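Local coordinates for protein C alpha-dehydrogenase (Sphingobium sp. SYK-6, PDB 4YAC) that is a short-chain dehydrogenase/reductase of the lignin beta-aryl ether cleavage pathway that binds NADH and probably oxidises alcohols with NAD+ as hydride acceptor, at residues A[269-272]-A[273-276]; A[75-78]-A[79-83]; A[97-100]-A[101-104]. All coordinates share one frame; numbering follows the deposited sequence.

Contact 1. Residues A[269-272]-A[273-276]; sequences AMMS and YADH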
ATOM      1  N   ALA A 269     -11.193   9.580  13.351  1.00 43.77           N
ATOM      2  CA  ALA A 269      -9.982   9.325  14.123  1.00 41.69           C
ATOM      3  C   ALA A 269      -9.124  10.581  14.193  1.00 43.18           C
ATOM      4  O   ALA A 269      -8.634  10.948  15.262  1.00 46.72           O
ATOM      5  CB  ALA A 269      -9.197   8.180  13.519  1.00 41.51           C
ATOM      6  N   MET A 270      -8.945  11.235  13.050  1.00 44.08           N
ATOM      7  CA  MET A 270      -8.219  12.497  13.002  1.00 46.95           C
ATOM      8  C   MET A 270      -8.892  13.538  13.889  1.00 44.72           C
ATOM      9  O   MET A 270      -8.233  14.230  14.662  1.00 49.82           O
ATOM     10  CB  MET A 270      -8.134  13.026  11.570  1.00 48.51           C
ATOM     11  CG  MET A 270      -7.345  12.155  10.613  1.00 48.28           C
ATOM     12  SD  MET A 270      -7.368  12.846   8.952  1.00 44.96           S
ATOM     13  CE  MET A 270      -6.270  11.722   8.091  1.00 41.50           C
ATOM     14  N   MET A 271     -10.211  13.641  13.772  1.00 51.79           N
ATOM     15  CA  MET A 271     -10.960  14.653  14.507  1.00 51.27           C
ATOM     16  C   MET A 271     -11.078  14.328  15.997  1.00 46.32           C
ATOM     17  O   MET A 271     -11.430  15.196  16.797  1.00 49.37           O
ATOM     18  CB  MET A 271     -12.359  14.817  13.904  1.00 49.92           C
ATOM     19  CG  MET A 271     -12.397  15.466  12.520  1.00 51.13           C
ATOM     20  SD  MET A 271     -11.487  17.022  12.397  1.00 60.07           S
ATOM     21  CE  MET A 271     -12.136  17.920  13.805  1.00 62.53           C
ATOM     22  N   SER A 272     -10.780  13.088  16.376  1.00 52.25           N
ATOM     23  CA  SER A 272     -10.898  12.681  17.776  1.00 54.47           C
ATOM     24  C   SER A 272      -9.805  13.317  18.635  1.00 57.54           C
ATOM     25  O   SER A 272      -9.900  13.325  19.862  1.00 65.07           O
ATOM     26  CB  SER A 272     -10.843  11.156  17.905  1.00 69.03           C
ATOM     27  OG  SER A 272      -9.527  10.670  17.713  1.00 73.57           O
ATOM     28  N   TYR A 273      -8.770  13.846  17.985  1.00 60.35           N
ATOM     29  CA  TYR A 273      -7.701  14.558  18.681  1.00 61.09           C
ATOM     30  C   TYR A 273      -7.894  16.074  18.600  1.00 73.90           C
ATOM     31  O   TYR A 273      -6.982  16.837  18.914  1.00 71.74           O
ATOM     32  CB  TYR A 273      -6.338  14.187  18.093  1.00 52.47           C
ATOM     33  CG  TYR A 273      -5.893  12.763  18.351  1.00 67.09           C
ATOM     34  CD1 TYR A 273      -5.062  12.458  19.420  1.00 62.64           C
ATOM     35  CD2 TYR A 273      -6.291  11.726  17.516  1.00 69.29           C
ATOM     36  CE1 TYR A 273      -4.644  11.163  19.656  1.00 56.97           C
ATOM     37  CE2 TYR A 273      -5.874  10.425  17.741  1.00 73.64           C
ATOM     38  CZ  TYR A 273      -5.051  10.150  18.814  1.00 71.29           C
ATOM     39  OH  TYR A 273      -4.636   8.858  19.047  1.00 70.44           O
ATOM     40  N   ALA A 274      -9.078  16.507  18.173  1.00 78.06           N
ATOM     41  CA  ALA A 274      -9.362  17.932  18.010  1.00 77.69           C
ATOM     42  C   ALA A 274      -9.298  18.685  19.338  1.00 84.56           C
ATOM     43  O   ALA A 274      -8.506  19.615  19.499  1.00 91.01           O
ATOM     44  CB  ALA A 274     -10.729  18.122  17.367  1.00 73.48           C
ATOM     45  N   ASP A 275     -10.134  18.270  20.285  1.00 84.81           N
ATOM     46  CA  ASP A 275     -10.221  18.908  21.597  1.00 92.83           C
ATOM     47  C   ASP A 275      -8.915  18.826  22.391  1.00 87.63           C
ATOM     48  O   ASP A 275      -8.769  19.469  23.431  1.00 88.61           O
ATOM     49  CB  ASP A 275     -11.348  18.266  22.408  1.00104.78           C
ATOM     50  CG  ASP A 275     -11.111  16.788  22.661  1.00117.32           C
ATOM     51  OD1 ASP A 275     -10.610  16.442  23.752  1.00121.42           O
ATOM     52  OD2 ASP A 275     -11.417  15.972  21.765  1.00117.58           O
ATOM     53  N   HIS A 276      -7.975  18.028  21.895  1.00 78.62           N
ATOM     54  CA  HIS A 276      -6.692  17.809  22.556  1.00 90.48           C
ATOM     55  C   HIS A 276      -5.764  19.013  22.306  1.00 97.41           C
ATOM     56  O   HIS A 276      -5.361  19.246  21.167  1.00102.23           O
ATOM     57  CB  HIS A 276      -6.082  16.499  22.042  1.00 89.81           C
ATOM     58  CG  HIS A 276      -4.777  16.131  22.679  1.00 97.29           C
ATOM     59  ND1 HIS A 276      -4.455  16.468  23.974  1.00102.85           N
ATOM     60  CD2 HIS A 276      -3.724  15.431  22.195  1.00 95.13           C
ATOM     61  CE1 HIS A 276      -3.250  16.004  24.259  1.00109.80           C
ATOM     62  NE2 HIS A 276      -2.785  15.372  23.200  1.00118.75           N
TER

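Contact 2. Residues A[75-78]-A[79-83]; sequences VDEA and EQVFG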
ATOM      1  N   VAL A  75      11.405  -5.163 -23.477  1.00 29.07           N
ATOM      2  CA  VAL A  75      11.002  -3.844 -23.939  1.00 26.31           C
ATOM      3  C   VAL A  75      11.855  -3.433 -25.141  1.00 35.74           C
ATOM      4  O   VAL A  75      11.349  -2.815 -26.076  1.00 34.22           O
ATOM      5  CB  VAL A  75      11.099  -2.797 -22.814  1.00 29.54           C
ATOM      6  CG1 VAL A  75      10.845  -1.401 -23.347  1.00 28.75           C
ATOM      7  CG2 VAL A  75      10.091  -3.116 -21.724  1.00 26.01           C
ATOM      8  N   ASP A  76      13.141  -3.778 -25.128  1.00 28.84           N
ATOM      9  CA  ASP A  76      13.985  -3.577 -26.309  1.00 32.34           C
ATOM     10  C   ASP A  76      13.354  -4.243 -27.522  1.00 53.80           C
ATOM     11  O   ASP A  76      13.263  -3.651 -28.599  1.00 53.04           O
ATOM     12  CB  ASP A  76      15.379  -4.162 -26.101  1.00 30.65           C
ATOM     13  CG  ASP A  76      16.269  -3.297 -25.241  1.00 37.90           C
ATOM     14  OD1 ASP A  76      15.810  -2.264 -24.704  1.00 38.47           O
ATOM     15  OD2 ASP A  76      17.446  -3.673 -25.106  1.00 43.95           O
ATOM     16  N   GLU A  77      12.937  -5.491 -27.328  1.00 50.46           N
ATOM     17  CA  GLU A  77      12.307  -6.281 -28.376  1.00 40.09           C
ATOM     18  C   GLU A  77      11.055  -5.584 -28.902  1.00 32.54           C
ATOM     19  O   GLU A  77      10.831  -5.518 -30.114  1.00 38.42           O
ATOM     20  CB  GLU A  77      11.967  -7.677 -27.850  1.00 37.07           C
ATOM     21  CG  GLU A  77      11.442  -8.631 -28.910  1.00 44.47           C
ATOM     22  CD  GLU A  77      11.188 -10.026 -28.368  1.00 39.55           C
ATOM     23  OE1 GLU A  77      12.086 -10.586 -27.704  1.00 50.03           O
ATOM     24  OE2 GLU A  77      10.088 -10.563 -28.606  1.00 42.54           O
ATOM     25  N   ALA A  78      10.253  -5.049 -27.987  1.00 31.87           N
ATOM     26  CA  ALA A  78       9.064  -4.295 -28.362  1.00 29.80           C
ATOM     27  C   ALA A  78       9.427  -3.125 -29.274  1.00 34.52           C
ATOM     28  O   ALA A  78       8.737  -2.855 -30.255  1.00 36.08           O
ATOM     29  CB  ALA A  78       8.346  -3.793 -27.122  1.00 33.99           C
ATOM     30  N   GLU A  79      10.519  -2.442 -28.952  1.00 35.68           N
ATOM     31  CA  GLU A  79      10.946  -1.279 -29.724  1.00 38.74           C
ATOM     32  C   GLU A  79      11.448  -1.672 -31.112  1.00 40.67           C
ATOM     33  O   GLU A  79      11.252  -0.936 -32.083  1.00 39.73           O
ATOM     34  CB  GLU A  79      12.034  -0.515 -28.967  1.00 36.27           C
ATOM     35  CG  GLU A  79      11.548   0.080 -27.656  1.00 41.62           C
ATOM     36  CD  GLU A  79      12.655   0.717 -26.838  1.00 49.65           C
ATOM     37  OE1 GLU A  79      13.842   0.551 -27.194  1.00 63.83           O
ATOM     38  OE2 GLU A  79      12.334   1.387 -25.835  1.00 42.27           O
ATOM     39  N   GLN A  80      12.097  -2.827 -31.205  1.00 46.69           N
ATOM     40  CA  GLN A  80      12.607  -3.304 -32.486  1.00 47.45           C
ATOM     41  C   GLN A  80      11.475  -3.769 -33.385  1.00 51.33           C
ATOM     42  O   GLN A  80      11.509  -3.564 -34.598  1.00 66.91           O
ATOM     43  CB  GLN A  80      13.605  -4.448 -32.282  1.00 46.35           C
ATOM     44  CG  GLN A  80      14.965  -4.012 -31.756  1.00 71.79           C
ATOM     45  CD  GLN A  80      15.596  -2.920 -32.600  1.00102.71           C
ATOM     46  OE1 GLN A  80      15.604  -2.995 -33.828  1.00119.93           O
ATOM     47  NE2 GLN A  80      16.114  -1.890 -31.941  1.00105.15           N
ATOM     48  N   VAL A  81      10.470  -4.392 -32.785  1.00 32.95           N
ATOM     49  CA  VAL A  81       9.381  -4.985 -33.549  1.00 39.33           C
ATOM     50  C   VAL A  81       8.348  -3.939 -33.973  1.00 34.99           C
ATOM     51  O   VAL A  81       7.908  -3.929 -35.128  1.00 36.08           O
ATOM     52  CB  VAL A  81       8.702  -6.105 -32.736  1.00 44.28           C
ATOM     53  CG1 VAL A  81       7.423  -6.587 -33.414  1.00 46.23           C
ATOM     54  CG2 VAL A  81       9.670  -7.267 -32.546  1.00 46.49           C
ATOM     55  N   PHE A  82       7.969  -3.062 -33.045  1.00 35.31           N
ATOM     56  CA  PHE A  82       6.945  -2.049 -33.307  1.00 36.98           C
ATOM     57  C   PHE A  82       7.496  -0.634 -33.180  1.00 43.04           C
ATOM     58  O   PHE A  82       7.421   0.157 -34.116  1.00 50.56           O
ATOM     59  CB  PHE A  82       5.764  -2.210 -32.344  1.00 30.61           C
ATOM     60  CG  PHE A  82       4.918  -3.433 -32.588  1.00 40.70           C
ATOM     61  CD1 PHE A  82       4.684  -3.907 -33.869  1.00 33.12           C
ATOM     62  CD2 PHE A  82       4.333  -4.097 -31.521  1.00 55.58           C
ATOM     63  CE1 PHE A  82       3.896  -5.024 -34.078  1.00 33.81           C
ATOM     64  CE2 PHE A  82       3.545  -5.210 -31.723  1.00 47.37           C
ATOM     65  CZ  PHE A  82       3.325  -5.677 -32.996  1.00 38.90           C
ATOM     66  N   GLY A  83       8.030  -0.314 -32.007  1.00 33.40           N
ATOM     67  CA  GLY A  83       8.528   1.022 -31.729  1.00 31.91           C
ATOM     68  C   GLY A  83       8.417   1.310 -30.247  1.00 32.66           C
ATOM     69  O   GLY A  83       8.043   0.422 -29.479  1.00 34.04           O
TER

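Contact 3. Residues A[97-100]-A[101-104]; sequences FGPI and EKAT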
ATOM      1  N   PHE A  97      -4.860 -17.135  -1.086  1.00 34.28           N
ATOM      2  CA  PHE A  97      -5.482 -16.693   0.156  1.00 29.13           C
ATOM      3  C   PHE A  97      -5.325 -17.733   1.257  1.00 32.15           C
ATOM      4  O   PHE A  97      -5.151 -18.921   0.982  1.00 34.58           O
ATOM      5  CB  PHE A  97      -6.964 -16.396  -0.083  1.00 31.51           C
ATOM      6  CG  PHE A  97      -7.214 -15.429  -1.206  1.00 37.62           C
ATOM      7  CD1 PHE A  97      -6.469 -14.266  -1.317  1.00 33.28           C
ATOM      8  CD2 PHE A  97      -8.184 -15.693  -2.159  1.00 53.15           C
ATOM      9  CE1 PHE A  97      -6.696 -13.379  -2.349  1.00 35.03           C
ATOM     10  CE2 PHE A  97      -8.411 -14.809  -3.194  1.00 54.42           C
ATOM     11  CZ  PHE A  97      -7.666 -13.652  -3.290  1.00 42.82           C
ATOM     12  N   GLY A  98      -5.381 -17.272   2.502  1.00 31.27           N
ATOM     13  CA  GLY A  98      -5.295 -18.145   3.657  1.00 31.38           C
ATOM     14  C   GLY A  98      -5.143 -17.325   4.922  1.00 30.73           C
ATOM     15  O   GLY A  98      -4.853 -16.134   4.851  1.00 35.84           O
ATOM     16  N   PRO A  99      -5.340 -17.956   6.088  1.00 29.13           N
ATOM     17  CA  PRO A  99      -5.150 -17.245   7.358  1.00 31.81           C
ATOM     18  C   PRO A  99      -3.764 -16.631   7.415  1.00 36.63           C
ATOM     19  O   PRO A  99      -2.804 -17.312   7.060  1.00 34.70           O
ATOM     20  CB  PRO A  99      -5.303 -18.341   8.417  1.00 31.07           C
ATOM     21  CG  PRO A  99      -6.016 -19.453   7.732  1.00 39.25           C
ATOM     22  CD  PRO A  99      -5.642 -19.382   6.290  1.00 33.18           C
ATOM     23  N   ILE A 100      -3.652 -15.379   7.838  1.00 30.47           N
ATOM     24  CA  ILE A 100      -2.366 -14.699   7.770  1.00 30.67           C
ATOM     25  C   ILE A 100      -1.342 -15.381   8.675  1.00 32.55           C
ATOM     26  O   ILE A 100      -0.148 -15.355   8.386  1.00 34.27           O
ATOM     27  CB  ILE A 100      -2.483 -13.202   8.150  1.00 29.67           C
ATOM     28  CG1 ILE A 100      -1.157 -12.470   7.912  1.00 34.23           C
ATOM     29  CG2 ILE A 100      -2.902 -13.037   9.600  1.00 30.56           C
ATOM     30  CD1 ILE A 100      -0.612 -12.584   6.503  1.00 53.52           C
ATOM     31  N   GLU A 101      -1.803 -16.014   9.750  1.00 32.57           N
ATOM     32  CA  GLU A 101      -0.880 -16.642  10.689  1.00 35.48           C
ATOM     33  C   GLU A 101      -0.289 -17.942  10.137  1.00 33.60           C
ATOM     34  O   GLU A 101       0.661 -18.480  10.706  1.00 36.15           O
ATOM     35  CB  GLU A 101      -1.570 -16.907  12.033  1.00 39.93           C
ATOM     36  CG  GLU A 101      -2.635 -18.007  12.030  1.00 42.89           C
ATOM     37  CD  GLU A 101      -4.037 -17.493  11.760  1.00 43.41           C
ATOM     38  OE1 GLU A 101      -4.183 -16.345  11.290  1.00 38.59           O
ATOM     39  OE2 GLU A 101      -5.000 -18.245  12.027  1.00 44.95           O
ATOM     40  N   LYS A 102      -0.856 -18.445   9.043  1.00 32.98           N
ATOM     41  CA  LYS A 102      -0.352 -19.662   8.397  1.00 37.71           C
ATOM     42  C   LYS A 102       0.452 -19.360   7.133  1.00 33.04           C
ATOM     43  O   LYS A 102       0.938 -20.275   6.473  1.00 52.65           O
ATOM     44  CB  LYS A 102      -1.503 -20.611   8.041  1.00 38.47           C
ATOM     45  CG  LYS A 102      -2.284 -21.158   9.237  1.00 48.37           C
ATOM     46  CD  LYS A 102      -1.380 -21.778  10.297  1.00 56.84           C
ATOM     47  CE  LYS A 102      -2.192 -22.347  11.449  1.00 67.05           C
ATOM     48  NZ  LYS A 102      -1.349 -22.600  12.651  1.00 67.49           N
ATOM     49  N   ALA A 103       0.592 -18.080   6.798  1.00 31.41           N
ATOM     50  CA  ALA A 103       1.352 -17.689   5.614  1.00 32.75           C
ATOM     51  C   ALA A 103       2.828 -18.019   5.802  1.00 34.00           C
ATOM     52  O   ALA A 103       3.365 -17.872   6.901  1.00 38.50           O
ATOM     53  CB  ALA A 103       1.170 -16.206   5.331  1.00 33.86           C
ATOM     54  N   THR A 104       3.472 -18.486   4.733  1.00 31.69           N
ATOM     55  CA  THR A 104       4.906 -18.757   4.755  1.00 31.99           C
ATOM     56  C   THR A 104       5.643 -17.579   4.145  1.00 31.75           C
ATOM     57  O   THR A 104       5.036 -16.734   3.490  1.00 27.09           O
ATOM     58  CB  THR A 104       5.273 -20.045   3.984  1.00 29.52           C
ATOM     59  OG1 THR A 104       5.082 -19.846   2.577  1.00 32.68           O
ATOM     60  CG2 THR A 104       4.428 -21.219   4.458  1.00 36.18           C
TER

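Contact 1. Residues A[269-272]-A[273-276]
Tyr-273 and Ala-274 fold back on Ala-269 to Ser-272 in a type I beta turn running from Met-271 to Ala-274, where the chain leaves helix 255-271 for the link to helix 277-290. Backbone bonds set the turn. Ala-274 N donates to Met-271 O over 3.0 Å, closing the turn, while Tyr-273 N reaches Met-270 O only weakly, at 3.4 Å. The serine hydroxyl adds a side-chain bond: Ser-272 OG donates to Ala-269 O at 2.6 Å, and Ser-272 N adds a weak bond to the same oxygen.

Packing centres on the Tyr-273 ring. Its CG lies beside the backbone N (chi1 -68°), which swings the ring back along the chain and sets its edge against Ala-269 O, 3.3 Å from Tyr-273 CD2; Ser-272 OG approaches the same carbon obliquely at 3.4 Å. Tyr-273 also packs on Pro-251 of the second subunit, and Ala-269, Met-270 and Met-271 likewise meet that subunit. With an alanine here, the space beside the Ser-272 hydroxyl is likely to open and Pro-251 of the second subunit to lose its packing partner. Across the turn, the Met-271 chain is bent at both chi2 and chi3, which curls its methyl group forward until Met-271 CE lies 3.8 Å from Ala-274 CB.

Contact 2. Residues A[75-78]-A[79-83]
Glu-79 N, Gln-80 N, Val-81 N and Phe-82 N donate to the carbonyls of Val-75, Asp-76, Glu-77 and Ala-78 in turn, the regular i to i-4 ladder of the last turns of helix 68-81, with Val-81 N 2.9 Å from Glu-77 O. Ala-78 O carries a double load: Phe-82 N reaches it at 2.9 Å and Gly-83 N at 3.2 Å, so one carbonyl serves two amides where the helix closes. The second bond spans five residues, and Gly-83 then departs from helical geometry with positive phi (152°).

The acids are satisfied elsewhere. Asp-76 OD1 and Glu-79 OE1 stand 4.2 Å apart with like charges, a repulsion probably offset by Arg-129 of helix 105-133, whose NH1 forms salt bridges with Asp-76 OD1 and Glu-79 OE2. The Glu-79 chain, extended beyond CG, carries its carboxylate past Val-75, Glu-79 OE2 lying 4.0 Å from Val-75 CG1. Glu-77 OE2 is hydrogen-bonded to His-59 NE2.

On the sheet side, Val-75 and Ala-78 touch Phe-10, and Phe-82 packs on strands 8-12, 33-38 and 57-62; Val-81 CG1 rests over one face of the Phe-82 ring. This is the C-terminal end of the helix in the right-handed beta-alpha-beta crossover from strand 57-62 to strand 87-90 of the Rossmann fold.

Contact 3. Residues A[97-100]-A[101-104]
At Glu-101, CG sits between the backbone N and the carbonyl carbon (chi1 70°) and the chain folds sharply at chi2 (-92°); together these turns carry the carboxylate back over Pro-99, with Glu-101 OE2 3.6 Å and OE1 3.7 Å from Pro-99 CB. OE1 also comes within 3.9 Å of Ile-100 CG2, the glutamate and isoleucine side chains crossing obliquely. Doubled back in this way, the glutamate meets the second subunit: Glu-101 OE2 is hydrogen-bonded to Tyr-178 OH of the second subunit and, beside it, Ile-100 N to Glu-174 OE1 of the same subunit.

The backbone beneath is a short 3-10 turn. Lys-102 N donates to Pro-99 O at 3.0 Å, and Ala-103 N to Ile-100 O at 3.2 Å. In Ile-100, CG1 lies opposite the amide nitrogen (chi1 -173°) and the chain bends at chi2, leaving Ile-100 CD1 4.2 Å from Ala-103 CB. Both residues also pack on Trp-108 of helix 105-133.

Thr-104 then serves as N-cap, its OG1 accepting from Asp-107 N. The arrangement is a 3-10 turn leading into a capped helix start, set against the second subunit at the dimer interface that SDR enzymes characteristically build from two long helices of each subunit.

Contact 2 is the partly buried one, its Val-75 and Ala-78 set against the parallel sheet of the Rossmann fold, whereas contacts 1 and 3 lie at the surface and both meet the second subunit. No two hold the same pair of elements: contact 2 closes helix 68-81, contact 3 precedes helix 105-133 and contact 1 follows helix 255-271. Arg-129, the partner of the acids in contact 2, belongs to the helix that starts just after contact 3. Polar partners differ accordingly: within the chain for 75-83, partly across the dimer for 97-104, while 269-276 meets its neighbour by packing. Contacts 1 and 2 lie on opposite sides of the chain's centre.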